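Local coordinates for protein alternansucrase (Leuconostoc mesenteroides, PDB 6HVG) that belongs to glycosyl hydrolase family 70 and combines a TIM-barrel catalytic core with choline-binding and putative cell-wall-binding repeats, at residues Ile890-Thr896 with Gly933-Lys937; Gln1204-Glu1210 with Lys1239-Trp1243; Gly1321-Tyr1325 with Asn1361-Arg1366. All coordinates share one frame; numbering follows the deposited sequence.

Interaction 1 of 3, residues Ile890-Thr896 with Gly933-Lys937; sequences IMTSDQT and GKAHK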
loop_
_atom_site.group_PDB
_atom_site.type_symbol
_atom_site.label_atom_id
_atom_site.label_comp_id
_atom_site.label_asym_id
_atom_site.label_seq_id
_atom_site.Cartn_x
_atom_site.Cartn_y
_atom_site.Cartn_z
ATOM N N ILE A 890 -18.156 37.832 22.902
ATOM C CA ILE A 890 -17.622 38.787 21.922
ATOM C C ILE A 890 -17.362 38.082 20.603
ATOM O O ILE A 890 -16.510 37.218 20.512
ATOM C CB ILE A 890 -16.303 39.432 22.397
ATOM C CG1 ILE A 890 -16.411 39.970 23.839
ATOM C CG2 ILE A 890 -15.893 40.568 21.478
ATOM C CD1 ILE A 890 -17.491 41.018 24.053
ATOM N N MET A 891 -18.094 38.476 19.575
ATOM C CA MET A 891 -18.095 37.767 18.313
ATOM C C MET A 891 -17.352 38.458 17.182
ATOM O O MET A 891 -17.069 37.815 16.186
ATOM C CB MET A 891 -19.546 37.489 17.892
ATOM C CG MET A 891 -20.394 36.883 19.010
ATOM S SD MET A 891 -19.577 35.441 19.732
ATOM C CE MET A 891 -20.967 34.688 20.587
ATOM N N THR A 892 -16.992 39.732 17.349
ATOM C CA THR A 892 -16.390 40.537 16.281
ATOM C C THR A 892 -15.274 41.438 16.790
ATOM O O THR A 892 -15.179 41.694 17.973
ATOM C CB THR A 892 -17.474 41.416 15.630
ATOM O OG1 THR A 892 -18.631 40.617 15.351
ATOM C CG2 THR A 892 -17.001 42.011 14.291
ATOM N N SER A 893 -14.422 41.898 15.876
ATOM C CA SER A 893 -13.415 42.956 16.136
ATOM C C SER A 893 -13.957 44.187 16.826
ATOM O O SER A 893 -13.371 44.681 17.779
ATOM C CB SER A 893 -12.816 43.441 14.815
ATOM O OG SER A 893 -11.929 42.488 14.281
ATOM N N ASP A 894 -15.066 44.697 16.306
ATOM C CA ASP A 894 -15.628 45.980 16.707
ATOM C C ASP A 894 -16.646 45.916 17.836
ATOM O O ASP A 894 -17.032 46.952 18.353
ATOM C CB ASP A 894 -16.282 46.644 15.500
ATOM C CG ASP A 894 -15.308 46.891 14.367
ATOM O OD1 ASP A 894 -14.104 47.089 14.643
ATOM O OD2 ASP A 894 -15.769 46.898 13.199
ATOM N N GLN A 895 -17.075 44.721 18.213
ATOM C CA GLN A 895 -17.993 44.576 19.325
ATOM C C GLN A 895 -17.237 44.901 20.614
ATOM O O GLN A 895 -16.136 44.390 20.848
ATOM C CB GLN A 895 -18.628 43.174 19.349
ATOM C CG GLN A 895 -19.763 43.039 20.369
ATOM C CD GLN A 895 -20.303 41.636 20.508
ATOM O OE1 GLN A 895 -20.304 40.867 19.559
ATOM N NE2 GLN A 895 -20.778 41.299 21.693
ATOM N N THR A 896 -17.842 45.771 21.420
ATOM C CA THR A 896 -17.226 46.320 22.625
ATOM C C THR A 896 -17.704 45.658 23.902
ATOM O O THR A 896 -16.989 45.688 24.916
ATOM C CB THR A 896 -17.525 47.828 22.749
ATOM O OG1 THR A 896 -18.942 48.044 22.756
ATOM C CG2 THR A 896 -16.908 48.589 21.597
ATOM N N GLY A 933 -9.197 43.386 19.584
ATOM C CA GLY A 933 -10.584 43.799 19.496
ATOM C C GLY A 933 -10.950 44.973 20.372
ATOM O O GLY A 933 -10.332 45.223 21.386
ATOM N N LYS A 934 -12.011 45.664 19.989
ATOM C CA LYS A 934 -12.508 46.857 20.684
ATOM C C LYS A 934 -13.186 46.547 22.026
ATOM O O LYS A 934 -13.573 47.455 22.762
ATOM C CB LYS A 934 -13.454 47.622 19.742
ATOM C CG LYS A 934 -12.760 48.012 18.431
ATOM C CD LYS A 934 -13.050 49.425 17.937
ATOM C CE LYS A 934 -11.877 50.016 17.148
ATOM N NZ LYS A 934 -11.655 49.289 15.865
ATOM N N ALA A 935 -13.354 45.263 22.331
ATOM C CA ALA A 935 -13.695 44.822 23.679
ATOM C C ALA A 935 -12.482 44.779 24.605
ATOM O O ALA A 935 -12.644 44.542 25.785
ATOM C CB ALA A 935 -14.374 43.462 23.623
ATOM N N HIS A 936 -11.282 45.018 24.079
ATOM C CA HIS A 936 -10.064 45.005 24.883
ATOM C C HIS A 936 -9.199 46.240 24.677
ATOM O O HIS A 936 -7.993 46.112 24.466
ATOM C CB HIS A 936 -9.249 43.756 24.555
ATOM C CG HIS A 936 -9.962 42.489 24.868
ATOM N ND1 HIS A 936 -9.794 41.829 26.060
ATOM C CD2 HIS A 936 -10.859 41.771 24.159
ATOM C CE1 HIS A 936 -10.555 40.751 26.071
ATOM N NE2 HIS A 936 -11.204 40.689 24.925
ATOM N N LYS A 937 -9.815 47.424 24.766
ATOM C CA LYS A 937 -9.077 48.674 24.632
ATOM C C LYS A 937 -8.200 48.865 25.849
ATOM O O LYS A 937 -8.613 48.580 26.978
ATOM C CB LYS A 937 -10.012 49.883 24.487
ATOM C CG LYS A 937 -11.058 49.766 23.398
ATOM C CD LYS A 937 -11.913 51.019 23.283
ATOM C CE LYS A 937 -12.860 50.924 22.096
ATOM N NZ LYS A 937 -13.987 51.881 22.178
#
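Gly933 brings its CA to 3.4 Å from Ser893 O, with a positive phi of 109° that suits glycine. The same carbonyl takes the next amide: Lys934 N donates to Ser893 O at 2.8 Å, in a nearly straight bond that follows the C=O direction. With CG set beside its own backbone N (chi1 -58°), the Lys934 side chain passes close over Ser893 O and then runs alongside Asp894. Bends at chi2 and chi4 carry NZ to a long salt bridge with Asp894 OD1, 3.5 Å away. Thr896 comes in at a slant, its CG2 resting 3.7 Å from Lys934 O and near Lys934 CB. Ala935 follows, its CB 3.4 Å from Gln895 O and 3.9 Å from Ile890 CG2; CG1 and CD1 of Ile890 approach the same methyl. The Ala935 carbonyl accepts a bond from Lys906. His936 N closes back on Gly933 O at 2.9 Å, while its imidazole bonds to Phe886 and Gln939. Lys934 and Ala935 thus form the middle of a type I beta turn, Gly933 to His936, in the connection between strands 927-931 and 940-947 of the antiparallel beta domain, consistent with domain C of family 70 enzymes.

Interaction 2 of 3, residues Gln1204-Glu1210 with Lys1239-Trp1243; sequences QAKYGGE and KIKQW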
loop_
_atom_site.group_PDB
_atom_site.type_symbol
_atom_site.label_atom_id
_atom_site.label_comp_id
_atom_site.label_asym_id
_atom_site.label_seq_id
_atom_site.Cartn_x
_atom_site.Cartn_y
_atom_site.Cartn_z
ATOM N N GLN A 1204 -16.722 -14.562 20.225
ATOM C CA GLN A 1204 -17.713 -14.337 19.162
ATOM C C GLN A 1204 -18.857 -15.348 19.233
ATOM O O GLN A 1204 -19.987 -15.036 18.855
ATOM C CB GLN A 1204 -17.036 -14.421 17.799
ATOM C CG GLN A 1204 -17.967 -14.269 16.607
ATOM C CD GLN A 1204 -18.427 -12.838 16.408
ATOM O OE1 GLN A 1204 -17.604 -11.932 16.224
ATOM N NE2 GLN A 1204 -19.751 -12.628 16.407
ATOM N N ALA A 1205 -18.559 -16.566 19.679
ATOM C CA ALA A 1205 -19.589 -17.586 19.858
ATOM C C ALA A 1205 -20.405 -17.333 21.110
ATOM O O ALA A 1205 -21.616 -17.517 21.107
ATOM C CB ALA A 1205 -18.960 -18.969 19.892
ATOM N N LYS A 1206 -19.749 -16.912 22.186
ATOM C CA LYS A 1206 -20.458 -16.600 23.429
ATOM C C LYS A 1206 -21.425 -15.438 23.243
ATOM O O LYS A 1206 -22.615 -15.586 23.459
ATOM C CB LYS A 1206 -19.480 -16.264 24.554
ATOM C CG LYS A 1206 -20.139 -16.274 25.917
ATOM C CD LYS A 1206 -19.207 -15.720 26.974
ATOM C CE LYS A 1206 -19.857 -15.725 28.344
ATOM N NZ LYS A 1206 -18.785 -15.578 29.358
ATOM N N TYR A 1207 -20.900 -14.298 22.801
ATOM C CA TYR A 1207 -21.653 -13.047 22.758
ATOM C C TYR A 1207 -22.321 -12.698 21.410
ATOM O O TYR A 1207 -23.109 -11.770 21.340
ATOM C CB TYR A 1207 -20.748 -11.875 23.195
ATOM C CG TYR A 1207 -20.362 -11.877 24.664
ATOM C CD1 TYR A 1207 -21.328 -11.951 25.664
ATOM C CD2 TYR A 1207 -19.038 -11.789 25.051
ATOM C CE1 TYR A 1207 -20.975 -11.955 27.005
ATOM C CE2 TYR A 1207 -18.679 -11.779 26.390
ATOM C CZ TYR A 1207 -19.647 -11.863 27.360
ATOM O OH TYR A 1207 -19.284 -11.836 28.679
ATOM N N GLY A 1208 -22.011 -13.420 20.342
ATOM C CA GLY A 1208 -22.591 -13.127 19.023
ATOM C C GLY A 1208 -24.108 -13.134 19.051
ATOM O O GLY A 1208 -24.701 -14.043 19.575
ATOM N N GLY A 1209 -24.723 -12.085 18.513
ATOM C CA GLY A 1209 -26.182 -11.942 18.453
ATOM C C GLY A 1209 -27.018 -11.968 19.736
ATOM O O GLY A 1209 -28.241 -11.849 19.680
ATOM N N GLU A 1210 -26.381 -12.094 20.896
ATOM C CA GLU A 1210 -27.095 -12.304 22.166
ATOM C C GLU A 1210 -27.969 -11.142 22.638
ATOM O O GLU A 1210 -28.934 -11.355 23.347
ATOM C CB GLU A 1210 -26.085 -12.647 23.276
ATOM C CG GLU A 1210 -25.435 -14.024 23.136
ATOM C CD GLU A 1210 -26.377 -15.171 23.435
ATOM O OE1 GLU A 1210 -26.968 -15.190 24.536
ATOM O OE2 GLU A 1210 -26.527 -16.042 22.560
ATOM N N LYS A 1239 -28.450 -15.258 13.810
ATOM C CA LYS A 1239 -27.364 -14.789 14.670
ATOM C C LYS A 1239 -26.025 -15.337 14.172
ATOM O O LYS A 1239 -25.976 -16.462 13.696
ATOM C CB LYS A 1239 -27.584 -15.232 16.122
ATOM C CG LYS A 1239 -28.461 -14.317 16.947
ATOM C CD LYS A 1239 -29.907 -14.751 16.959
ATOM C CE LYS A 1239 -30.771 -13.763 17.722
ATOM N NZ LYS A 1239 -32.160 -13.785 17.195
ATOM N N ILE A 1240 -24.951 -14.548 14.300
ATOM C CA ILE A 1240 -23.609 -14.965 13.877
ATOM C C ILE A 1240 -22.753 -15.302 15.095
ATOM O O ILE A 1240 -22.115 -14.418 15.665
ATOM C CB ILE A 1240 -22.902 -13.867 13.032
ATOM C CG1 ILE A 1240 -23.753 -13.478 11.820
ATOM C CG2 ILE A 1240 -21.534 -14.342 12.548
ATOM C CD1 ILE A 1240 -23.213 -12.306 11.017
ATOM N N LYS A 1241 -22.752 -16.575 15.487
ATOM C CA LYS A 1241 -21.854 -17.090 16.527
ATOM C C LYS A 1241 -20.522 -17.567 15.927
ATOM O O LYS A 1241 -19.537 -17.748 16.644
ATOM C CB LYS A 1241 -22.473 -18.284 17.254
ATOM C CG LYS A 1241 -23.768 -18.054 18.017
ATOM C CD LYS A 1241 -23.742 -16.784 18.833
ATOM C CE LYS A 1241 -24.817 -16.817 19.911
ATOM N NZ LYS A 1241 -24.281 -17.401 21.160
ATOM N N GLN A 1242 -20.512 -17.793 14.608
ATOM C CA GLN A 1242 -19.321 -18.257 13.905
ATOM C C GLN A 1242 -19.223 -17.573 12.553
ATOM O O GLN A 1242 -20.153 -17.630 11.768
ATOM C CB GLN A 1242 -19.397 -19.766 13.715
ATOM C CG GLN A 1242 -18.153 -20.393 13.094
ATOM C CD GLN A 1242 -18.343 -21.871 12.840
ATOM O OE1 GLN A 1242 -19.344 -22.281 12.250
ATOM N NE2 GLN A 1242 -17.383 -22.677 13.267
ATOM N N TRP A 1243 -18.101 -16.921 12.273
ATOM C CA TRP A 1243 -17.878 -16.371 10.938
ATOM C C TRP A 1243 -17.616 -17.492 9.945
ATOM O O TRP A 1243 -17.095 -18.532 10.298
ATOM C CB TRP A 1243 -16.692 -15.397 10.920
ATOM C CG TRP A 1243 -16.959 -14.144 11.651
ATOM C CD1 TRP A 1243 -16.473 -13.784 12.881
ATOM C CD2 TRP A 1243 -17.804 -13.083 11.231
ATOM N NE1 TRP A 1243 -16.967 -12.559 13.245
ATOM C CE2 TRP A 1243 -17.795 -12.110 12.251
ATOM C CE3 TRP A 1243 -18.566 -12.850 10.090
ATOM C CZ2 TRP A 1243 -18.530 -10.932 12.159
ATOM C CZ3 TRP A 1243 -19.296 -11.659 9.999
ATOM C CH2 TRP A 1243 -19.270 -10.728 11.024
#
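Both ends of the Gln1204 amide are used against the 1239-1243 segment. NE2 donates to Ile1240 O at 3.1 Å, with the donor tilted 21° from the carbonyl plane, and also to Glu592 OE2. OE1 accepts a weak bond from Trp1243 NE1, likewise 3.1 Å long, and another weak one from Arg1115. The amide reaches this place because CG lies opposite the backbone N (chi1 177°) and the chain then bends at chi2; its plane stands 71° from the indole. Helix 1203-1207 ends here in a type II beta turn, Tyr1207 to Glu1210, facing the loop that leads to strand 1248-1252 of an antiparallel sheet consistent with domain B of family 70 enzymes. Helix 587-601 covers Ile1240, and its Glu592 also takes the Gly1209 amide. Lys1241 crosses the helix end: its NZ gives a bond to Ala1205 O at 2.7 Å, almost head-on to the carbonyl, and a weak one to Lys1206 O at 3.4 Å. Glu1210 OE2 supplies the countercharge, 3.0 Å from Lys1241 NZ, met from above the carboxylate plane. Beside the turn, Lys1239 CG packs 3.6 Å from Gly1209 CA, while Lys1239 NZ is bound by Ala1236 O and Asp1213.

Interaction 3 of 3, residues Gly1321-Tyr1325 with Asn1361-Arg1366; sequences GNWYY and NGVELR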
loop_
_atom_site.group_PDB
_atom_site.type_symbol
_atom_site.label_atom_id
_atom_site.label_comp_id
_atom_site.label_asym_id
_atom_site.label_seq_id
_atom_site.Cartn_x
_atom_site.Cartn_y
_atom_site.Cartn_z
ATOM N N GLY A 1321 4.996 -27.856 -25.329
ATOM C CA GLY A 1321 4.632 -26.458 -25.150
ATOM C C GLY A 1321 3.651 -25.896 -26.138
ATOM O O GLY A 1321 3.299 -24.734 -26.040
ATOM N N ASN A 1322 3.164 -26.717 -27.064
ATOM C CA ASN A 1322 2.140 -26.282 -27.996
ATOM C C ASN A 1322 0.747 -26.321 -27.394
ATOM O O ASN A 1322 0.452 -27.192 -26.582
ATOM C CB ASN A 1322 2.170 -27.126 -29.270
ATOM C CG ASN A 1322 3.540 -27.160 -29.922
ATOM O OD1 ASN A 1322 4.019 -26.147 -30.427
ATOM N ND2 ASN A 1322 4.174 -28.319 -29.910
ATOM N N TRP A 1323 -0.102 -25.376 -27.804
ATOM C CA TRP A 1323 -1.465 -25.289 -27.298
ATOM C C TRP A 1323 -2.461 -25.660 -28.361
ATOM O O TRP A 1323 -2.263 -25.366 -29.545
ATOM C CB TRP A 1323 -1.766 -23.876 -26.789
ATOM C CG TRP A 1323 -1.200 -23.612 -25.440
ATOM C CD1 TRP A 1323 0.069 -23.173 -25.150
ATOM C CD2 TRP A 1323 -1.860 -23.790 -24.185
ATOM N NE1 TRP A 1323 0.219 -23.045 -23.800
ATOM C CE2 TRP A 1323 -0.948 -23.410 -23.179
ATOM C CE3 TRP A 1323 -3.148 -24.198 -23.811
ATOM C CZ2 TRP A 1323 -1.264 -23.470 -21.823
ATOM C CZ3 TRP A 1323 -3.469 -24.231 -22.449
ATOM C CH2 TRP A 1323 -2.526 -23.876 -21.480
ATOM N N TYR A 1324 -3.549 -26.294 -27.921
ATOM C CA TYR A 1324 -4.642 -26.733 -28.796
ATOM C C TYR A 1324 -5.999 -26.385 -28.190
ATOM O O TYR A 1324 -6.123 -26.261 -26.968
ATOM C CB TYR A 1324 -4.563 -28.250 -28.974
ATOM C CG TYR A 1324 -3.206 -28.725 -29.429
ATOM C CD1 TYR A 1324 -2.217 -29.014 -28.509
ATOM C CD2 TYR A 1324 -2.916 -28.861 -30.774
ATOM C CE1 TYR A 1324 -0.975 -29.432 -28.909
ATOM C CE2 TYR A 1324 -1.681 -29.287 -31.193
ATOM C CZ TYR A 1324 -0.714 -29.569 -30.262
ATOM O OH TYR A 1324 0.524 -29.975 -30.689
ATOM N N TYR A 1325 -7.009 -26.232 -29.042
ATOM C CA TYR A 1325 -8.381 -26.112 -28.572
ATOM C C TYR A 1325 -9.230 -27.291 -29.080
ATOM O O TYR A 1325 -9.232 -27.605 -30.265
ATOM C CB TYR A 1325 -9.001 -24.796 -29.039
ATOM C CG TYR A 1325 -10.429 -24.694 -28.638
ATOM C CD1 TYR A 1325 -10.787 -24.594 -27.299
ATOM C CD2 TYR A 1325 -11.436 -24.750 -29.569
ATOM C CE1 TYR A 1325 -12.112 -24.554 -26.918
ATOM C CE2 TYR A 1325 -12.761 -24.704 -29.187
ATOM C CZ TYR A 1325 -13.083 -24.617 -27.868
ATOM O OH TYR A 1325 -14.396 -24.542 -27.485
ATOM N N ASN A 1361 -2.002 -28.509 -38.225
ATOM C CA ASN A 1361 -1.762 -29.500 -37.194
ATOM C C ASN A 1361 -2.332 -29.094 -35.843
ATOM O O ASN A 1361 -2.062 -29.736 -34.825
ATOM C CB ASN A 1361 -0.264 -29.802 -37.056
ATOM C CG ASN A 1361 0.533 -28.584 -36.694
ATOM O OD1 ASN A 1361 -0.022 -27.519 -36.441
ATOM N ND2 ASN A 1361 1.837 -28.720 -36.695
ATOM N N GLY A 1362 -3.116 -28.008 -35.815
ATOM C CA GLY A 1362 -3.908 -27.621 -34.621
ATOM C C GLY A 1362 -3.174 -26.792 -33.598
ATOM O O GLY A 1362 -3.762 -26.410 -32.589
ATOM N N VAL A 1363 -1.908 -26.490 -33.874
ATOM C CA VAL A 1363 -1.090 -25.670 -33.001
ATOM C C VAL A 1363 -1.631 -24.240 -33.034
ATOM O O VAL A 1363 -1.917 -23.674 -34.098
ATOM C CB VAL A 1363 0.378 -25.639 -33.482
ATOM C CG1 VAL A 1363 1.206 -24.684 -32.640
ATOM C CG2 VAL A 1363 1.001 -27.023 -33.424
ATOM N N GLU A 1364 -1.759 -23.652 -31.858
ATOM C CA GLU A 1364 -2.210 -22.264 -31.722
ATOM C C GLU A 1364 -1.018 -21.323 -31.917
ATOM O O GLU A 1364 0.073 -21.559 -31.366
ATOM C CB GLU A 1364 -2.943 -22.116 -30.370
ATOM C CG GLU A 1364 -2.801 -20.842 -29.576
ATOM C CD GLU A 1364 -3.607 -20.899 -28.277
ATOM O OE1 GLU A 1364 -4.618 -21.631 -28.219
ATOM O OE2 GLU A 1364 -3.249 -20.200 -27.300
ATOM N N LEU A 1365 -1.201 -20.303 -32.760
ATOM C CA LEU A 1365 -0.173 -19.274 -32.979
ATOM C C LEU A 1365 -0.198 -18.305 -31.810
ATOM O O LEU A 1365 -1.275 -17.907 -31.357
ATOM C CB LEU A 1365 -0.417 -18.520 -34.285
ATOM C CG LEU A 1365 0.581 -17.443 -34.715
ATOM C CD1 LEU A 1365 1.938 -18.031 -35.061
ATOM C CD2 LEU A 1365 0.045 -16.674 -35.905
ATOM N N ARG A 1366 0.990 -17.974 -31.310
ATOM C CA ARG A 1366 1.141 -17.135 -30.120
ATOM C C ARG A 1366 2.279 -16.145 -30.283
ATOM O O ARG A 1366 3.393 -16.535 -30.655
ATOM C CB ARG A 1366 1.469 -18.011 -28.919
ATOM C CG ARG A 1366 0.409 -19.012 -28.542
ATOM C CD ARG A 1366 0.872 -19.882 -27.369
ATOM N NE ARG A 1366 -0.174 -19.829 -26.347
ATOM C CZ ARG A 1366 0.023 -19.783 -25.033
ATOM N NH1 ARG A 1366 1.260 -19.797 -24.533
ATOM N NH2 ARG A 1366 -1.034 -19.727 -24.216
HETATM O O HOH W 1 1.272 -23.067 -29.132
HETATM O O HOH W 2 0.165 -30.567 -33.411
HETATM O O HOH W 3 -6.135 -26.876 -31.835
#
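Trp1323 points at the 1361-1366 segment, and its side chain meets Glu1364 first and Arg1366 beyond. CB lies 3.8 Å from Glu1364 CD. From CG, near Arg1366 NE, the indole passes under the guanidinium, which a bend at chi3 (128°) lays on it: CD1 sits beneath its centre, 3.4 Å from Arg1366 CZ, NE1 lies near NH1 with no bond between these two donors, and CE2 approaches NH2. The flat groups are 20° apart with centres 3.8 Å from each other, a stack that is also a cation-pi contact with the five-membered ring. Glu1364 fixes the guanidinium's rotation, since Arg1366 NE donates to Glu1364 OE2 at 3.2 Å in the guanidinium plane. The tryptophan belongs to an antiparallel hairpin, 1314-1317 with 1323-1326, of the kind seen in choline-binding-type repeats, consistent with the putative cell wall binding repeat assigned here; its Phe1315 touches Trp1323 and Glu1364. Glu1364 N donates to Trp1323 O at 2.9 Å, and a water links Trp1323 N to Glu1364 O. The Tyr1324 ring has Gly1362 O beside CD2 and Asn1361 O at its edge, 3.7 Å from Tyr1324 CE2. A second water joins Tyr1324 OH to Asn1361 O, and Asp1318 also binds the hydroxyl.

How the interactions relate
Followed from the N terminus, the three contacts come strictly in series, none nested in or crossing another. Interaction 1 closes a loop of 36 residues that holds strands 910-915 and 927-931, tying together two connections of the beta domain. Interaction 2 closes 28 residues containing helices 1212-1218 and 1220-1224, and joins the end of helix 1203-1207 to the approach to strand 1248-1252. Interaction 3 spans 35 residues with strands 1342-1345 and 1354-1357, linking a repeat hairpin to a later loop. Centres of interactions 1 and 2 are about 59 Å apart, those of 2 and 3 about 54 Å; interactions 1 and 3 lie on opposite sides of the chain's centre.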